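PDB 2WOL: clavulanic acid biosynthesis oligopeptide binding protein 2 from Streptomyces clavuligerus, which probably binds oligopeptides as a family 5 solute-binding protein and takes part in the biosynthetic pathway of the beta-lactamase inhibitor clavulanic acid. Local coordinates for residues 107-112 and 192-197; 298-303 and 344-349; 313-318 and 389-394. All blocks are in the same frame, centred on the assembly; numbering follows the deposited sequence.

Contact 1. Residues 107-112 and 192-197; sequences LRYDDG and AAPVPR
Tyr109 and Pro196 mark the closest approach of two backbones that are neither helix nor strand, and even here their CA atoms stand 9.1 Å apart. The first segment folds into a type I beta turn from Tyr109 to Gly112, closed by Gly112 N to Tyr109 O at 2.9 Å. The gap is bridged by one aromatic side chain meeting two prolines. With CG of Tyr109 opposite the carbonyl carbon and beside the backbone N (chi1 -62°), the ring reaches across to segment 192-197. Pro196 lies over one face: its CG is 4.0 Å from the ring centroid and 24° off the normal, a CH-pi contact displaced toward the rim. Its CD lies against the hydroxyl-bearing carbon, 3.6 Å from Tyr109 CZ. Pro194 takes the hydroxyl end, with Pro194 CB 3.3 Å from Tyr109 OH, while its carbonyl O lies near the ring plane at the edge. The hydroxyl itself is hydrogen-bonded to Asp119 OD2 of helix 117-127, and the backbone of Val195 also bonds to that of Asp119, so one helix residue ties both segments together. The contact thus joins two unlike demands: the tyrosine gives its ring to proline methylenes, and its buried polar end is satisfied by a carboxylate that probably helps hold the hydroxyl in place against the prolines.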
loop_
_atom_site.group_PDB
_atom_site.type_symbol
_atom_site.label_atom_id
_atom_site.label_comp_id
_atom_site.label_asym_id
_atom_site.label_seq_id
_atom_site.Cartn_x
_atom_site.Cartn_y
_atom_site.Cartn_z
ATOM N N LEU A 107 -2.396 -12.322 27.828
ATOM C CA LEU A 107 -1.302 -11.902 26.950
ATOM C C LEU A 107 -0.570 -10.699 27.533
ATOM O O LEU A 107 -1.154 -9.914 28.282
ATOM C CB LEU A 107 -1.811 -11.608 25.537
ATOM C CG LEU A 107 -2.589 -12.720 24.822
ATOM C CD1 LEU A 107 -2.704 -12.403 23.348
ATOM C CD2 LEU A 107 -1.942 -14.085 25.001
ATOM N N ARG A 108 0.709 -10.565 27.191
ATOM C CA ARG A 108 1.586 -9.599 27.850
ATOM C C ARG A 108 2.487 -8.835 26.882
ATOM O O ARG A 108 2.874 -9.360 25.836
ATOM C CB ARG A 108 2.456 -10.311 28.896
ATOM C CG ARG A 108 1.703 -10.789 30.136
ATOM C CD ARG A 108 2.599 -11.632 31.033
ATOM N NE ARG A 108 1.911 -12.042 32.257
ATOM C CZ ARG A 108 2.489 -12.680 33.275
ATOM N NH1 ARG A 108 3.781 -12.991 33.234
ATOM N NH2 ARG A 108 1.771 -13.006 34.343
ATOM N N TYR A 109 2.809 -7.595 27.245
ATOM C CA TYR A 109 3.815 -6.802 26.541
ATOM C C TYR A 109 5.219 -7.220 26.956
ATOM O O TYR A 109 5.393 -7.989 27.903
ATOM C CB TYR A 109 3.647 -5.308 26.836
ATOM C CG TYR A 109 2.335 -4.728 26.382
ATOM C CD1 TYR A 109 1.304 -4.503 27.290
ATOM C CD2 TYR A 109 2.122 -4.404 25.041
ATOM C CE1 TYR A 109 0.098 -3.972 26.876
ATOM C CE2 TYR A 109 0.918 -3.871 24.618
ATOM C CZ TYR A 109 -0.088 -3.660 25.541
ATOM O OH TYR A 109 -1.283 -3.135 25.135
ATOM N N ASP A 110 6.214 -6.677 26.258
ATOM C CA ASP A 110 7.629 -6.953 26.528
ATOM C C ASP A 110 8.098 -6.604 27.947
ATOM O O ASP A 110 9.142 -7.088 28.387
ATOM C CB ASP A 110 8.505 -6.228 25.506
ATOM C CG ASP A 110 8.398 -4.724 25.618
ATOM O OD1 ASP A 110 7.274 -4.196 25.471
ATOM O OD2 ASP A 110 9.438 -4.073 25.849
ATOM N N ASP A 111 7.340 -5.756 28.642
ATOM C CA ASP A 111 7.663 -5.377 30.020
ATOM C C ASP A 111 6.936 -6.245 31.049
ATOM O O ASP A 111 7.036 -6.005 32.255
ATOM C CB ASP A 111 7.376 -3.885 30.255
ATOM C CG ASP A 111 5.893 -3.538 30.175
ATOM O OD1 ASP A 111 5.070 -4.398 29.791
ATOM O OD2 ASP A 111 5.549 -2.385 30.502
ATOM N N GLY A 112 6.200 -7.244 30.564
ATOM C CA GLY A 112 5.512 -8.203 31.426
ATOM C C GLY A 112 4.105 -7.799 31.834
ATOM O O GLY A 112 3.393 -8.582 32.466
ATOM N N ALA A 192 -3.632 0.234 14.851
ATOM C CA ALA A 192 -4.611 -0.397 15.735
ATOM C C ALA A 192 -3.992 -1.448 16.669
ATOM O O ALA A 192 -4.710 -2.110 17.427
ATOM C CB ALA A 192 -5.756 -0.992 14.930
ATOM N N ALA A 193 -2.669 -1.601 16.617
ATOM C CA ALA A 193 -1.950 -2.435 17.588
ATOM C C ALA A 193 -2.033 -1.802 18.979
ATOM O O ALA A 193 -1.831 -0.595 19.123
ATOM C CB ALA A 193 -0.500 -2.621 17.173
ATOM N N PRO A 194 -2.317 -2.615 20.014
ATOM C CA PRO A 194 -2.552 -2.026 21.332
ATOM C C PRO A 194 -1.378 -1.206 21.859
ATOM O O PRO A 194 -0.216 -1.577 21.680
ATOM C CB PRO A 194 -2.815 -3.249 22.229
ATOM C CG PRO A 194 -2.273 -4.418 21.476
ATOM C CD PRO A 194 -2.442 -4.082 20.030
ATOM N N VAL A 195 -1.711 -0.085 22.498
ATOM C CA VAL A 195 -0.741 0.768 23.172
ATOM C C VAL A 195 -1.322 1.027 24.556
ATOM O O VAL A 195 -2.404 1.605 24.664
ATOM C CB VAL A 195 -0.550 2.120 22.437
ATOM C CG1 VAL A 195 0.308 3.066 23.261
ATOM C CG2 VAL A 195 0.079 1.911 21.062
ATOM N N PRO A 196 -0.620 0.582 25.617
ATOM C CA PRO A 196 -1.162 0.824 26.954
ATOM C C PRO A 196 -0.928 2.275 27.358
ATOM O O PRO A 196 0.194 2.776 27.244
ATOM C CB PRO A 196 -0.364 -0.141 27.837
ATOM C CG PRO A 196 0.921 -0.333 27.138
ATOM C CD PRO A 196 0.668 -0.136 25.657
ATOM N N ARG A 197 -1.988 2.942 27.812
ATOM C CA ARG A 197 -1.911 4.362 28.169
ATOM C C ARG A 197 -0.774 4.643 29.162
ATOM O O ARG A 197 -0.082 5.663 29.048
ATOM C CB ARG A 197 -3.245 4.896 28.706
ATOM C CG ARG A 197 -3.223 6.406 28.940
ATOM C CD ARG A 197 -4.432 6.903 29.718
ATOM N NE ARG A 197 -5.547 7.272 28.847
ATOM C CZ ARG A 197 -5.645 8.422 28.180
ATOM N NH1 ARG A 197 -4.685 9.337 28.257
ATOM N NH2 ARG A 197 -6.708 8.655 27.425
#

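Contact 2. Residues 298-303 and 344-349; sequences NPRTSF and GGDLTT
Arg300 and Asp346 face each other at the surface of a mixed sheet, where the short strands 300-301 and 346-347 both hydrogen-bond through their backbones to the long strand 523-534. No backbone bond joins the two segments directly; Arg300 and Gly345, whose CA atoms come closest, are still 7.5 Å apart. The link is a salt bridge from Arg300 NH2 to Asp346 OD1 at 2.9 Å, although the model crowds NH2 and its exact place is doubtful. The arginine chain runs extended from CG to NE and then turns its head (chi4 -90°), which brings the guanidinium across the aspartate rather than in line with it. As modelled, its plane is tilted 37° from the carboxylate and Asp346 CB sits over one of its faces, which would not be a coplanar two-pronged ion pair, but this reading shares the doubt over NH2. A water lies in the guanidinium plane at its edge, accepting from Arg300 NH2 at 3.0 Å and donating only weakly to Leu347 O. His528 of the long strand packs against the Arg300 side chain, and the Asp346 backbone is hydrogen-bonded to the His528 backbone. Beyond Arg300 the chain turns a corner at Ser302, and Phe303 N donates to Thr301 OG1 at 3.3 Å, an ST turn. The whole is a salt bridge accompanied by a weak water link, a surface side-chain connection between two short strands that both pair with strand 523-534.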
loop_
_atom_site.group_PDB
_atom_site.type_symbol
_atom_site.label_atom_id
_atom_site.label_comp_id
_atom_site.label_asym_id
_atom_site.label_seq_id
_atom_site.Cartn_x
_atom_site.Cartn_y
_atom_site.Cartn_z
ATOM N N ASN A 298 9.659 -12.344 -9.244
ATOM C CA ASN A 298 9.202 -11.200 -10.040
ATOM C C ASN A 298 7.690 -10.964 -9.857
ATOM O O ASN A 298 6.917 -11.088 -10.807
ATOM C CB ASN A 298 9.566 -11.438 -11.516
ATOM C CG ASN A 298 9.385 -10.200 -12.402
ATOM O OD1 ASN A 298 9.355 -9.056 -11.935
ATOM N ND2 ASN A 298 9.277 -10.439 -13.702
ATOM N N PRO A 299 7.261 -10.626 -8.626
ATOM C CA PRO A 299 5.831 -10.508 -8.356
ATOM C C PRO A 299 5.244 -9.181 -8.821
ATOM O O PRO A 299 5.978 -8.214 -9.038
ATOM C CB PRO A 299 5.774 -10.565 -6.829
ATOM C CG PRO A 299 7.036 -9.907 -6.406
ATOM C CD PRO A 299 8.066 -10.334 -7.423
ATOM N N ARG A 300 3.920 -9.150 -8.957
ATOM C CA ARG A 300 3.184 -7.895 -9.031
ATOM C C ARG A 300 3.208 -7.282 -7.641
ATOM O O ARG A 300 3.138 -8.007 -6.643
ATOM C CB ARG A 300 1.736 -8.141 -9.441
ATOM C CG ARG A 300 1.559 -8.567 -10.884
ATOM C CD ARG A 300 0.207 -9.226 -11.063
ATOM N NE ARG A 300 -0.114 -9.448 -12.468
ATOM C CZ ARG A 300 -0.750 -8.575 -13.244
ATOM N NH1 ARG A 300 -1.135 -7.400 -12.762
ATOM N NH2 ARG A 300 -1.006 -8.885 -14.507
ATOM N N THR A 301 3.304 -5.956 -7.571
ATOM C CA THR A 301 3.321 -5.248 -6.285
ATOM C C THR A 301 1.926 -4.793 -5.858
ATOM O O THR A 301 1.744 -4.325 -4.728
ATOM C CB THR A 301 4.231 -4.006 -6.321
ATOM O OG1 THR A 301 3.721 -3.068 -7.275
ATOM C CG2 THR A 301 5.656 -4.377 -6.695
ATOM N N SER A 302 0.961 -4.927 -6.767
ATOM C CA SER A 302 -0.413 -4.422 -6.605
ATOM C C SER A 302 -0.537 -2.905 -6.781
ATOM O O SER A 302 -1.629 -2.346 -6.647
ATOM C CB SER A 302 -1.043 -4.881 -5.284
ATOM O OG SER A 302 -1.291 -6.276 -5.318
ATOM N N PHE A 303 0.579 -2.251 -7.093
ATOM C CA PHE A 303 0.571 -0.830 -7.417
ATOM C C PHE A 303 0.119 -0.627 -8.855
ATOM O O PHE A 303 0.355 -1.479 -9.721
ATOM C CB PHE A 303 1.956 -0.210 -7.213
ATOM C CG PHE A 303 2.254 0.175 -5.788
ATOM C CD1 PHE A 303 2.424 -0.800 -4.806
ATOM C CD2 PHE A 303 2.388 1.512 -5.436
ATOM C CE1 PHE A 303 2.709 -0.441 -3.490
ATOM C CE2 PHE A 303 2.673 1.878 -4.122
ATOM C CZ PHE A 303 2.826 0.901 -3.150
ATOM N N GLY A 344 8.837 -3.768 -17.544
ATOM C CA GLY A 344 7.974 -2.598 -17.393
ATOM C C GLY A 344 6.615 -2.909 -16.804
ATOM O O GLY A 344 5.625 -2.259 -17.143
ATOM N N GLY A 345 6.559 -3.907 -15.927
ATOM C CA GLY A 345 5.305 -4.274 -15.281
ATOM C C GLY A 345 4.345 -4.962 -16.230
ATOM O O GLY A 345 4.753 -5.539 -17.245
ATOM N N ASP A 346 3.061 -4.887 -15.896
ATOM C CA ASP A 346 2.027 -5.602 -16.620
ATOM C C ASP A 346 1.033 -4.618 -17.214
ATOM O O ASP A 346 0.355 -3.901 -16.476
ATOM C CB ASP A 346 1.309 -6.551 -15.669
ATOM C CG ASP A 346 0.873 -7.809 -16.348
ATOM O OD1 ASP A 346 -0.162 -7.787 -17.054
ATOM O OD2 ASP A 346 1.577 -8.826 -16.173
ATOM N N LEU A 347 0.949 -4.579 -18.543
ATOM C CA LEU A 347 0.013 -3.684 -19.223
ATOM C C LEU A 347 -1.391 -3.868 -18.679
ATOM O O LEU A 347 -1.823 -4.989 -18.418
ATOM C CB LEU A 347 -0.001 -3.947 -20.728
ATOM C CG LEU A 347 1.103 -3.333 -21.579
ATOM C CD1 LEU A 347 0.958 -3.834 -23.006
ATOM C CD2 LEU A 347 1.024 -1.813 -21.531
ATOM N N THR A 348 -2.097 -2.757 -18.502
ATOM C CA THR A 348 -3.482 -2.808 -18.069
ATOM C C THR A 348 -4.311 -1.731 -18.758
ATOM O O THR A 348 -3.817 -0.629 -19.003
ATOM C CB THR A 348 -3.609 -2.701 -16.527
ATOM O OG1 THR A 348 -4.979 -2.862 -16.145
ATOM C CG2 THR A 348 -3.100 -1.363 -16.014
ATOM N N THR A 349 -5.561 -2.066 -19.070
ATOM C CA THR A 349 -6.523 -1.102 -19.605
ATOM C C THR A 349 -7.596 -0.751 -18.570
ATOM O O THR A 349 -8.529 0.001 -18.857
ATOM C CB THR A 349 -7.208 -1.627 -20.877
ATOM O OG1 THR A 349 -7.968 -2.797 -20.557
ATOM C CG2 THR A 349 -6.172 -1.977 -21.942
HETATM O O HOH W 1 -2.302 -6.271 -15.371
#

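Contact 3. Residues 313-318 and 389-394; sequences IPPFDN and DGFRAV
Phe391 receives two neighbours from the opposing loop, one over its face and one at its edge. Over the face comes Pro315, whose CG stands 3.8 Å from the ring centroid and 16° off the normal in a CH-pi contact. At the edge comes Phe316, with CZ 3.7 Å from Phe391 CE1; the edge of Phe391 is turned toward the face of Phe316 in an offset edge-to-face pair, centroids 5.6 Å apart and planes at 83°. Ala393 completes the first shell, its CB meeting the rim of the Phe316 ring 3.7 Å from CE1 and in that ring's plane. Phe391 and Ala393, two residues apart on one strand, thus present a ring and a methyl to the same aromatic partner. Phe391 holds CG between its own backbone N and carbonyl carbon (chi1 57°), a turn of the side chain that points the ring at the loop. The loop is shaped for its part by a cis peptide bond before Pro315 and a backbone bond from Phe316 N to Ile313 O at 2.9 Å, a type VI turn. A type I turn from Pro315 to Asn318 overlaps it, with Asn318 N bonded to Pro315 O at 3.2 Å, and delivers Asn318 to the N-cap of helix 319-327, where its OD1 accepts from His320 N. Val321 of that helix touches Pro315, Phe316 and Phe391 alike. Strand 418-425, hydrogen-bonded to strand 391-398, adds Ile418 against Phe391 and Leu420 against Ala393, so the cluster lies between the helix start and the sheet.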
loop_
_atom_site.group_PDB
_atom_site.type_symbol
_atom_site.label_atom_id
_atom_site.label_comp_id
_atom_site.label_asym_id
_atom_site.label_seq_id
_atom_site.Cartn_x
_atom_site.Cartn_y
_atom_site.Cartn_z
ATOM N N ILE A 313 -9.137 21.767 -14.782
ATOM C CA ILE A 313 -8.158 22.418 -15.647
ATOM C C ILE A 313 -8.618 22.306 -17.104
ATOM O O ILE A 313 -8.409 21.273 -17.735
ATOM C CB ILE A 313 -6.736 21.788 -15.495
ATOM C CG1 ILE A 313 -6.323 21.637 -14.019
ATOM C CG2 ILE A 313 -5.697 22.562 -16.319
ATOM C CD1 ILE A 313 -6.239 22.941 -13.223
ATOM N N PRO A 314 -9.268 23.357 -17.640
ATOM C CA PRO A 314 -9.645 23.329 -19.055
ATOM C C PRO A 314 -8.437 23.053 -19.954
ATOM O O PRO A 314 -7.334 23.496 -19.639
ATOM C CB PRO A 314 -10.187 24.743 -19.294
ATOM C CG PRO A 314 -10.710 25.159 -17.961
ATOM C CD PRO A 314 -9.724 24.594 -16.977
ATOM N N PRO A 315 -8.635 22.324 -21.068
ATOM C CA PRO A 315 -9.910 21.811 -21.574
ATOM C C PRO A 315 -10.274 20.399 -21.093
ATOM O O PRO A 315 -11.105 19.736 -21.716
ATOM C CB PRO A 315 -9.678 21.797 -23.085
ATOM C CG PRO A 315 -8.240 21.446 -23.211
ATOM C CD PRO A 315 -7.530 21.989 -21.984
ATOM N N PHE A 316 -9.677 19.956 -19.990
ATOM C CA PHE A 316 -9.914 18.595 -19.501
ATOM C C PHE A 316 -11.258 18.416 -18.797
ATOM O O PHE A 316 -11.579 17.327 -18.336
ATOM C CB PHE A 316 -8.746 18.115 -18.640
ATOM C CG PHE A 316 -7.465 18.014 -19.400
ATOM C CD1 PHE A 316 -6.575 19.076 -19.427
ATOM C CD2 PHE A 316 -7.176 16.874 -20.142
ATOM C CE1 PHE A 316 -5.397 18.996 -20.151
ATOM C CE2 PHE A 316 -5.997 16.784 -20.872
ATOM C CZ PHE A 316 -5.105 17.849 -20.877
ATOM N N ASP A 317 -12.042 19.491 -18.735
ATOM C CA ASP A 317 -13.429 19.422 -18.289
ATOM C C ASP A 317 -14.309 18.682 -19.300
ATOM O O ASP A 317 -15.379 18.176 -18.951
ATOM C CB ASP A 317 -13.981 20.835 -18.048
ATOM C CG ASP A 317 -13.858 21.733 -19.272
ATOM O OD1 ASP A 317 -12.736 21.924 -19.777
ATOM O OD2 ASP A 317 -14.896 22.266 -19.721
ATOM N N ASN A 318 -13.841 18.618 -20.543
ATOM C CA ASN A 318 -14.580 17.987 -21.628
ATOM C C ASN A 318 -14.206 16.514 -21.723
ATOM O O ASN A 318 -13.031 16.173 -21.907
ATOM C CB ASN A 318 -14.294 18.716 -22.946
ATOM C CG ASN A 318 -15.225 18.293 -24.060
ATOM O OD1 ASN A 318 -15.192 17.151 -24.505
ATOM N ND2 ASN A 318 -16.061 19.219 -24.525
ATOM N N ASP A 389 -7.910 20.203 -34.016
ATOM C CA ASP A 389 -6.480 20.285 -34.325
ATOM C C ASP A 389 -5.592 20.105 -33.094
ATOM O O ASP A 389 -4.361 20.166 -33.186
ATOM C CB ASP A 389 -6.171 21.612 -35.019
ATOM C CG ASP A 389 -6.858 21.735 -36.365
ATOM O OD1 ASP A 389 -6.859 20.746 -37.129
ATOM O OD2 ASP A 389 -7.399 22.823 -36.658
ATOM N N GLY A 390 -6.223 19.873 -31.950
ATOM C CA GLY A 390 -5.502 19.700 -30.699
ATOM C C GLY A 390 -5.523 20.954 -29.855
ATOM O O GLY A 390 -6.359 21.841 -30.051
ATOM N N PHE A 391 -4.596 21.019 -28.906
ATOM C CA PHE A 391 -4.531 22.108 -27.937
ATOM C C PHE A 391 -3.216 22.014 -27.180
ATOM O O PHE A 391 -2.470 21.046 -27.338
ATOM C CB PHE A 391 -5.713 22.040 -26.951
ATOM C CG PHE A 391 -5.817 20.734 -26.208
ATOM C CD1 PHE A 391 -5.163 20.557 -24.989
ATOM C CD2 PHE A 391 -6.577 19.684 -26.723
ATOM C CE1 PHE A 391 -5.251 19.352 -24.303
ATOM C CE2 PHE A 391 -6.667 18.470 -26.045
ATOM C CZ PHE A 391 -6.006 18.308 -24.832
ATOM N N ARG A 392 -2.945 23.015 -26.353
ATOM C CA ARG A 392 -1.762 23.012 -25.502
ATOM C C ARG A 392 -2.144 22.746 -24.053
ATOM O O ARG A 392 -3.196 23.190 -23.583
ATOM C CB ARG A 392 -0.995 24.330 -25.634
ATOM C CG ARG A 392 -0.350 24.505 -26.996
ATOM C CD ARG A 392 0.689 25.606 -26.996
ATOM N NE ARG A 392 1.309 25.751 -28.312
ATOM C CZ ARG A 392 2.194 26.692 -28.633
ATOM N NH1 ARG A 392 2.580 27.589 -27.733
ATOM N NH2 ARG A 392 2.695 26.733 -29.862
ATOM N N ALA A 393 -1.295 21.994 -23.357
ATOM C CA ALA A 393 -1.525 21.667 -21.952
ATOM C C ALA A 393 -0.218 21.360 -21.231
ATOM O O ALA A 393 0.850 21.327 -21.847
ATOM C CB ALA A 393 -2.514 20.502 -21.820
ATOM N N VAL A 394 -0.320 21.148 -19.920
ATOM C CA VAL A 394 0.830 20.858 -19.069
ATOM C C VAL A 394 0.607 19.553 -18.312
ATOM O O VAL A 394 -0.462 19.331 -17.733
ATOM C CB VAL A 394 1.100 22.008 -18.051
ATOM C CG1 VAL A 394 2.322 21.708 -17.195
ATOM C CG2 VAL A 394 1.283 23.339 -18.774
#

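In the fold
The three contacts differ in chemistry along with their place in the fold. Contact 1 is wholly buried and contact 3 partly so; both rely on proline carbons over aromatic faces, but contact 1 adds a hydroxyl satisfied by a helix carboxylate, whereas contact 3 is apolar throughout. Contact 2, at the surface, is a salt bridge with a weak water link. Contacts 2 and 3 reach the same mixed sheet, their segments alternate along the chain, and their centres are 29 Å apart. Contact 1 closes before either opens and lies on the opposite side of the chain's centre, 38 Å from contact 2 and 55 Å from contact 3, centre to centre.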